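Local coordinates for 3-dehydroshikimate dehydratase (PDB 5HMQ), which converts 3-dehydroshikimate to protocatechuate with the help of a divalent metal ion, feeding quinate and shikimate breakdown, at residues V333-R337 and Y424-L430; A366-K372 and L410-Q416. All coordinates share one frame; numbering follows the deposited sequence.

Contact 1 of 2, residues V333-R337 and Y424-L430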
# COMPACT_ATOMS: atom_id res chain seq x y z
N VAL C 333 0.40 -35.70 3.30
CA VAL C 333 0.11 -34.84 4.44
C VAL C 333 0.63 -35.53 5.70
O VAL C 333 0.24 -36.66 5.99
CB VAL C 333 -1.40 -34.56 4.57
CG1 VAL C 333 -1.71 -33.92 5.90
CG2 VAL C 333 -1.86 -33.65 3.44
N GLN C 334 1.49 -34.84 6.44
CA GLN C 334 2.07 -35.36 7.66
C GLN C 334 1.53 -34.61 8.87
O GLN C 334 1.38 -33.38 8.84
CB GLN C 334 3.59 -35.26 7.64
CG GLN C 334 4.26 -36.26 6.71
CD GLN C 334 4.18 -37.68 7.24
OE1 GLN C 334 3.93 -37.90 8.42
NE2 GLN C 334 4.40 -38.65 6.36
N LEU C 335 1.22 -35.36 9.92
CA LEU C 335 0.74 -34.80 11.18
C LEU C 335 1.81 -34.97 12.24
O LEU C 335 2.34 -36.08 12.43
CB LEU C 335 -0.56 -35.48 11.61
CG LEU C 335 -1.11 -35.08 12.98
CD1 LEU C 335 -1.46 -33.60 12.99
CD2 LEU C 335 -2.31 -35.92 13.35
N LEU C 336 2.14 -33.88 12.94
CA LEU C 336 3.07 -33.93 14.06
C LEU C 336 2.38 -33.38 15.29
O LEU C 336 1.53 -32.48 15.21
CB LEU C 336 4.37 -33.15 13.80
CG LEU C 336 5.38 -33.78 12.84
CD1 LEU C 336 5.01 -33.55 11.38
CD2 LEU C 336 6.81 -33.34 13.15
N ARG C 337 2.74 -33.93 16.45
CA ARG C 337 1.98 -33.70 17.66
C ARG C 337 2.92 -33.57 18.85
O ARG C 337 3.94 -34.26 18.93
CB ARG C 337 1.00 -34.87 17.86
CG ARG C 337 -0.17 -34.61 18.77
CD ARG C 337 -1.13 -35.78 18.67
NE ARG C 337 -2.53 -35.35 18.55
CZ ARG C 337 -3.51 -36.12 18.08
NH1 ARG C 337 -3.25 -37.36 17.68
NH2 ARG C 337 -4.74 -35.64 18.01
N TYR C 424 -8.53 -36.38 13.30
CA TYR C 424 -7.30 -37.02 12.85
C TYR C 424 -7.48 -38.52 12.69
O TYR C 424 -6.93 -39.11 11.75
CB TYR C 424 -6.18 -36.71 13.84
CG TYR C 424 -6.10 -35.24 14.21
CD1 TYR C 424 -5.54 -34.31 13.34
CD2 TYR C 424 -6.59 -34.79 15.43
CE1 TYR C 424 -5.46 -32.97 13.68
CE2 TYR C 424 -6.52 -33.45 15.77
CZ TYR C 424 -5.95 -32.55 14.89
OH TYR C 424 -5.88 -31.22 15.23
N ASP C 425 -8.25 -39.16 13.57
CA ASP C 425 -8.50 -40.59 13.43
C ASP C 425 -9.23 -40.92 12.14
O ASP C 425 -9.19 -42.07 11.69
CB ASP C 425 -9.31 -41.14 14.61
CG ASP C 425 -8.57 -41.05 15.92
OD1 ASP C 425 -7.74 -41.94 16.20
OD2 ASP C 425 -8.84 -40.10 16.69
N THR C 426 -9.90 -39.95 11.53
CA THR C 426 -10.68 -40.22 10.33
C THR C 426 -9.86 -40.11 9.05
O THR C 426 -10.00 -40.96 8.16
CB THR C 426 -11.88 -39.26 10.25
OG1 THR C 426 -11.45 -37.92 10.56
CG2 THR C 426 -12.96 -39.68 11.24
N ASP C 427 -9.01 -39.09 8.92
CA ASP C 427 -8.29 -38.88 7.67
C ASP C 427 -6.84 -39.34 7.72
O ASP C 427 -6.21 -39.45 6.67
CB ASP C 427 -8.31 -37.40 7.28
CG ASP C 427 -9.64 -36.74 7.57
OD1 ASP C 427 -9.63 -35.60 8.08
OD2 ASP C 427 -10.70 -37.31 7.22
N PHE C 428 -6.31 -39.62 8.91
CA PHE C 428 -4.92 -40.03 9.06
C PHE C 428 -4.83 -41.47 9.55
O PHE C 428 -5.80 -42.04 10.05
CB PHE C 428 -4.19 -39.11 10.05
CG PHE C 428 -4.05 -37.69 9.58
CD1 PHE C 428 -5.09 -36.79 9.72
CD2 PHE C 428 -2.87 -37.25 9.00
CE1 PHE C 428 -4.96 -35.48 9.29
CE2 PHE C 428 -2.73 -35.95 8.57
CZ PHE C 428 -3.78 -35.06 8.71
N SER C 429 -3.64 -42.03 9.42
CA SER C 429 -3.34 -43.38 9.88
C SER C 429 -2.34 -43.18 11.00
O SER C 429 -1.12 -43.21 10.80
CB SER C 429 -2.80 -44.27 8.77
OG SER C 429 -3.85 -44.85 8.02
N LEU C 430 -2.87 -42.95 12.20
CA LEU C 430 -2.08 -42.51 13.33
C LEU C 430 -1.25 -43.65 13.89
O LEU C 430 -1.74 -44.77 14.07
CB LEU C 430 -3.01 -41.94 14.40
CG LEU C 430 -3.71 -40.61 14.06
CD1 LEU C 430 -4.75 -40.26 15.09
CD2 LEU C 430 -2.70 -39.49 13.96
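Val333, Leu335 and Arg337 point from one face of the vicinal-oxygen-chelate (VOC) sheet in the dioxygenase-like domain to the short helix 424-427 and the weakly bonded edge strand 428-430 that follows it. The strands 333-337 and 428-430 are not hydrogen-bonded to each other; strand 323-328 runs between them, and their segment axes stay 8.6 Å apart. The contact is made mainly by side chains. Leu335 is its centre. Its CG stands anti to the backbone N (chi1 174°), which carries CD2 between two partners: Tyr424 CD1 at 3.6 Å and Leu430 CD2 at 3.6 Å. Lower on the same side chain, Leu335 CB rests 3.8 Å from Phe428 CE2. That ring carbon also meets Val333 CG1 at 3.5 Å, the valine and phenylalanine side chains crossing almost perpendicularly. Phe428 is thus set against two alternate residues of one strand, while His328 packs edge-to-face with its ring. Its backbone N closes the helical turn by bonding Tyr424 O at 3.0 Å, just where the chain leaves helical geometry. The Tyr424 hydroxyl is hydrogen-bonded to Glu299, which holds the far end of this buried residue's ring. Arg337 borders the apolar group. Its chain bends at chi3 and brings the guanidinium beside the tyrosine, the two planes 74° apart, too steep for a stack. Leu430 CD1 lies at the guanidinium edge, 4.2 Å from Arg337 NH1, whereas Arg337 NH2 approaches Tyr424 CD2 obliquely at 3.3 Å.

Contact 2 of 2, residues A366-K372 and L410-Q416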
# COMPACT_ATOMS: atom_id res chain seq x y z
N ALA C 366 -3.11 -22.13 6.74
CA ALA C 366 -4.39 -22.21 7.43
C ALA C 366 -4.16 -22.44 8.92
O ALA C 366 -3.14 -22.99 9.33
CB ALA C 366 -5.27 -23.32 6.85
N THR C 367 -5.15 -22.02 9.71
CA THR C 367 -5.18 -22.27 11.14
C THR C 367 -6.56 -22.77 11.51
O THR C 367 -7.57 -22.12 11.20
CB THR C 367 -4.85 -21.02 11.95
OG1 THR C 367 -3.52 -20.58 11.64
CG2 THR C 367 -4.95 -21.30 13.44
N ALA C 368 -6.62 -23.93 12.16
CA ALA C 368 -7.87 -24.43 12.73
C ALA C 368 -8.01 -23.93 14.15
O ALA C 368 -7.11 -24.13 14.98
CB ALA C 368 -7.93 -25.96 12.69
N LEU C 369 -9.13 -23.27 14.43
CA LEU C 369 -9.41 -22.74 15.76
C LEU C 369 -10.39 -23.66 16.47
O LEU C 369 -11.34 -24.16 15.87
CB LEU C 369 -10.00 -21.33 15.65
CG LEU C 369 -9.30 -20.38 14.69
CD1 LEU C 369 -10.18 -19.14 14.49
CD2 LEU C 369 -7.91 -19.99 15.18
N ARG C 370 -10.16 -23.87 17.77
CA ARG C 370 -11.10 -24.63 18.59
C ARG C 370 -12.22 -23.70 19.02
O ARG C 370 -12.02 -22.82 19.86
CB ARG C 370 -10.41 -25.23 19.80
CG ARG C 370 -9.54 -26.44 19.51
CD ARG C 370 -9.37 -27.28 20.77
NE ARG C 370 -8.36 -28.32 20.59
CZ ARG C 370 -7.12 -28.24 21.06
NH1 ARG C 370 -6.72 -27.18 21.74
NH2 ARG C 370 -6.28 -29.25 20.85
N VAL C 371 -13.41 -23.89 18.46
CA VAL C 371 -14.57 -23.07 18.78
C VAL C 371 -15.61 -23.94 19.47
O VAL C 371 -15.79 -25.11 19.10
CB VAL C 371 -15.15 -22.38 17.53
CG1 VAL C 371 -14.14 -21.41 16.94
CG2 VAL C 371 -15.58 -23.41 16.49
N LYS C 372 -16.27 -23.38 20.48
CA LYS C 372 -17.30 -24.13 21.20
C LYS C 372 -18.58 -24.24 20.38
O LYS C 372 -19.20 -25.30 20.33
CB LYS C 372 -17.58 -23.48 22.55
CG LYS C 372 -18.61 -24.22 23.37
CD LYS C 372 -18.69 -23.66 24.78
CE LYS C 372 -19.55 -24.52 25.66
NZ LYS C 372 -19.16 -24.38 27.09
N LEU C 410 -6.84 -19.69 5.28
CA LEU C 410 -8.15 -20.11 5.76
C LEU C 410 -8.15 -20.23 7.28
O LEU C 410 -7.11 -20.44 7.91
CB LEU C 410 -8.56 -21.45 5.14
CG LEU C 410 -8.64 -21.48 3.61
CD1 LEU C 410 -9.07 -22.86 3.13
CD2 LEU C 410 -9.59 -20.40 3.11
N LEU C 411 -9.34 -20.09 7.87
CA LEU C 411 -9.56 -20.33 9.29
C LEU C 411 -10.64 -21.40 9.43
O LEU C 411 -11.81 -21.14 9.15
CB LEU C 411 -9.96 -19.05 10.03
CG LEU C 411 -8.94 -17.92 10.12
CD1 LEU C 411 -9.59 -16.65 10.64
CD2 LEU C 411 -7.79 -18.33 11.03
N TYR C 412 -10.24 -22.59 9.86
CA TYR C 412 -11.19 -23.68 10.07
C TYR C 412 -11.88 -23.54 11.42
O TYR C 412 -11.24 -23.24 12.43
CB TYR C 412 -10.51 -25.04 9.99
CG TYR C 412 -9.65 -25.26 8.77
CD1 TYR C 412 -10.22 -25.33 7.50
CD2 TYR C 412 -8.29 -25.45 8.88
CE1 TYR C 412 -9.44 -25.54 6.38
CE2 TYR C 412 -7.50 -25.68 7.78
CZ TYR C 412 -8.08 -25.72 6.53
OH TYR C 412 -7.29 -25.94 5.43
N LEU C 413 -13.19 -23.79 11.44
CA LEU C 413 -13.99 -23.72 12.65
C LEU C 413 -14.22 -25.15 13.13
O LEU C 413 -15.16 -25.83 12.68
CB LEU C 413 -15.30 -22.99 12.39
CG LEU C 413 -15.14 -21.62 11.73
CD1 LEU C 413 -16.49 -20.98 11.47
CD2 LEU C 413 -14.26 -20.71 12.57
N VAL C 414 -13.38 -25.62 14.05
CA VAL C 414 -13.40 -27.00 14.51
C VAL C 414 -14.13 -27.05 15.85
O VAL C 414 -13.71 -26.42 16.83
CB VAL C 414 -11.98 -27.57 14.64
CG1 VAL C 414 -12.02 -28.99 15.17
CG2 VAL C 414 -11.27 -27.52 13.29
N GLU C 415 -15.23 -27.80 15.88
CA GLU C 415 -15.96 -28.08 17.11
C GLU C 415 -15.52 -29.42 17.67
O GLU C 415 -15.61 -30.45 17.00
CB GLU C 415 -17.47 -28.06 16.84
CG GLU C 415 -18.31 -27.52 17.98
CD GLU C 415 -19.77 -27.34 17.60
OE1 GLU C 415 -20.39 -28.33 17.15
OE2 GLU C 415 -20.29 -26.21 17.73
N GLN C 416 -15.03 -29.40 18.90
CA GLN C 416 -14.80 -30.57 19.74
C GLN C 416 -16.00 -31.52 19.74
O GLN C 416 -17.14 -31.09 19.95
CB GLN C 416 -14.49 -30.13 21.18
CG GLN C 416 -15.46 -29.08 21.79
CD GLN C 416 -15.52 -27.77 21.01
OE1 GLN C 416 -14.51 -27.31 20.46
NE2 GLN C 416 -16.70 -27.18 20.93
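The Tyr412 ring has Ala368 CB at its edge, near the ring plane, and Ala366 CB in an oblique approach, 3.4 Å from Tyr412 CE2. With CG anti to the carbonyl carbon (chi1 -51°), the ring leans across the neighbouring strand toward Ala366, and its hydroxyl is held by Glu302. The other flat group, the Gln416 amide, sets NE2 2.9 Å from Val371 O in a bent hydrogen bond (141° at the hydrogen), but Gln416 OE1 is equally near that oxygen, so the placement of this amide is doubtful. The two strands form a parallel ladder from the Ala366-Leu410 pair to Arg370-Val414. Thr367, Leu369 and Val371 engage Leu410, Tyr412 and Val414: Leu369 N donates to Tyr412 O at 2.9 Å, and Val414 N to Leu369 O at 3.1 Å. On the face of Tyr412, Val414 CG2 lies 3.7 Å from Ala368 CB. On the opposite face, Leu411 CD2 lies 4.1 Å from Thr367 CB. Near the end of the ladder, Val371 CG2 is 4.1 Å from Leu413 CB. These are two neighbouring strands of a VOC module, joined by a long connection that supplies the outer strands 388-389 and 402-404. Strand 295-304 flanks 366-371 on its other side, with Arg370 salt-bridged to Glu299. Phe352 of helix 352-360 touches Leu410 and Tyr412, while Leu411 packs on Phe461 and Tyr462 of helix 455-465.

How the contacts relate
Both contacts belong to one mixed sheet of the dioxygenase-like domain. Contact 2 is the more deeply buried and joins adjacent strands by backbone hydrogen bonds, with side chains packed on both faces. Contact 1 is only partly buried and lies farther from the centre of the chain; it lacks hydrogen bonds across its segments and rests on apolar side chains near the sheet's edge, with the Arg337 guanidinium at the border. Their centres are 16 Å apart and they do not touch, yet the chain passes from strand 410-414 to helix 424-427. Glu299 ties them together: one carboxylate oxygen bonds Tyr424 OH of contact 1, the other forms a salt bridge with Arg370 of contact 2.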